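Local coordinates for protein mercuric reductase (Metallosphaera sedula, PDB 4YWO) that probably reduces mercuric ion to elemental mercury with NADPH as a homodimeric FAD-dependent enzyme of the pyridine nucleotide-disulphide oxidoreductase family, at residues A178-R183 with L263-K268. Numbering follows the deposited sequence. Where two conformers were deposited one is given.
Sequences AVIGGR and LATGRK
I180 and L263 pair in parallel at the ends of two adjacent strands of a Rossmann-type sheet, consistent with the NADPH-binding domain of this family. Here G181 and G182 turn strand 176-180 into helix 184-194, and the ATGR run leaves strand 260-263. The backbone N of A264 donates to I180 O at 2.9 Å; the donor is tilted 23° from the carbonyl plane. T265 CG2 lies 3.2 Å from I180 O. T265 CG2 also lies 3.7 Å from I180 CG2, which sits anti to the backbone N. I180 and L263 lie side by side and point the same way, I180 CD1 4.1 Å from L263 CD2. V179 CG1 meets A264 CB on the other face of the sheet. The two backbones come close at G181, whose CA makes a nearly straight CH···O contact with A264 O, 3.5 Å away. One water accepts from R183 N and donates to A264 O, which it approaches to 2.7 Å, so it bridges the helix start to the departing chain. A186 of helix 184-194 packs on V179 and A264. I150 and F161 touch L263. Strand 199-203 pairs with V179, and strand 267-269 carries R267 to the FAD.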
# COMPACT_ATOMS: atom_id res chain seq x y z
N ALA A 178 24.80 19.44 10.09
CA ALA A 178 23.98 20.55 9.64
C ALA A 178 23.56 20.32 8.21
O ALA A 178 24.36 20.19 7.30
CB ALA A 178 24.68 21.90 9.81
N VAL A 179 22.22 20.24 8.01
CA VAL A 179 21.61 20.00 6.67
C VAL A 179 21.12 21.31 6.09
O VAL A 179 20.32 21.98 6.73
CB VAL A 179 20.42 18.98 6.77
CG1 VAL A 179 19.78 18.83 5.41
CG2 VAL A 179 20.89 17.71 7.38
N ILE A 180 21.66 21.71 4.96
CA ILE A 180 21.25 22.93 4.31
C ILE A 180 20.22 22.59 3.27
O ILE A 180 20.55 22.01 2.24
CB ILE A 180 22.44 23.71 3.70
CG1 ILE A 180 23.42 24.07 4.80
CG2 ILE A 180 21.96 25.01 3.10
CD1 ILE A 180 24.66 24.83 4.26
N GLY A 181 18.96 23.00 3.54
CA GLY A 181 17.85 22.68 2.68
C GLY A 181 16.69 22.10 3.42
O GLY A 181 16.79 21.70 4.55
N GLY A 182 15.52 22.05 2.80
CA GLY A 182 14.31 21.65 3.51
C GLY A 182 13.23 21.01 2.62
O GLY A 182 12.05 21.08 2.97
N ARG A 183 13.64 20.30 1.57
CA ARG A 183 12.70 19.54 0.77
C ARG A 183 12.92 18.04 1.02
O ARG A 183 13.51 17.64 2.04
CB ARG A 183 12.79 19.95 -0.72
CG ARG A 183 12.49 21.43 -0.94
CD ARG A 183 12.31 21.82 -2.40
NE ARG A 183 12.41 23.29 -2.57
CZ ARG A 183 11.41 24.14 -2.85
NH1 ARG A 183 10.17 23.74 -3.05
NH2 ARG A 183 11.69 25.43 -2.95
N LEU A 263 24.71 19.30 2.01
CA LEU A 263 23.92 20.07 1.06
C LEU A 263 22.72 19.23 0.55
O LEU A 263 22.94 18.13 0.03
CB LEU A 263 24.71 20.47 -0.14
CG LEU A 263 25.87 21.36 0.18
CD1 LEU A 263 26.57 21.70 -1.17
CD2 LEU A 263 25.46 22.58 0.97
N ALA A 264 21.53 19.77 0.73
CA ALA A 264 20.28 19.20 0.24
C ALA A 264 19.41 20.31 -0.33
O ALA A 264 18.25 20.47 -0.01
CB ALA A 264 19.61 18.48 1.36
N THR A 265 20.05 21.15 -1.16
CA THR A 265 19.47 22.42 -1.68
C THR A 265 19.09 22.24 -3.14
O THR A 265 18.85 23.21 -3.82
CB THR A 265 20.52 23.58 -1.64
OG1 THR A 265 21.78 23.13 -2.20
CG2 THR A 265 20.79 23.94 -0.27
N GLY A 266 18.96 21.01 -3.59
CA GLY A 266 18.42 20.79 -4.91
C GLY A 266 19.44 20.22 -5.89
O GLY A 266 20.57 19.93 -5.51
N ARG A 267 19.03 20.10 -7.17
CA ARG A 267 19.81 19.51 -8.20
C ARG A 267 19.74 20.39 -9.46
O ARG A 267 18.73 20.98 -9.70
CB ARG A 267 19.25 18.20 -8.66
CG ARG A 267 18.75 17.20 -7.63
CD ARG A 267 19.85 16.33 -7.19
NE ARG A 267 20.33 15.39 -8.25
CZ ARG A 267 21.41 14.63 -8.12
NH1 ARG A 267 22.09 14.60 -6.98
NH2 ARG A 267 21.76 13.86 -9.12
N LYS A 268 20.83 20.42 -10.18
CA LYS A 268 21.03 21.20 -11.42
C LYS A 268 21.07 20.22 -12.59
O LYS A 268 21.89 19.32 -12.61
CB LYS A 268 22.35 21.95 -11.33
CG LYS A 268 22.54 22.82 -12.55
CD LYS A 268 23.75 23.68 -12.41
CE LYS A 268 23.87 24.67 -13.57
NZ LYS A 268 25.22 25.30 -13.55
O HOH W 1 15.99 18.94 0.30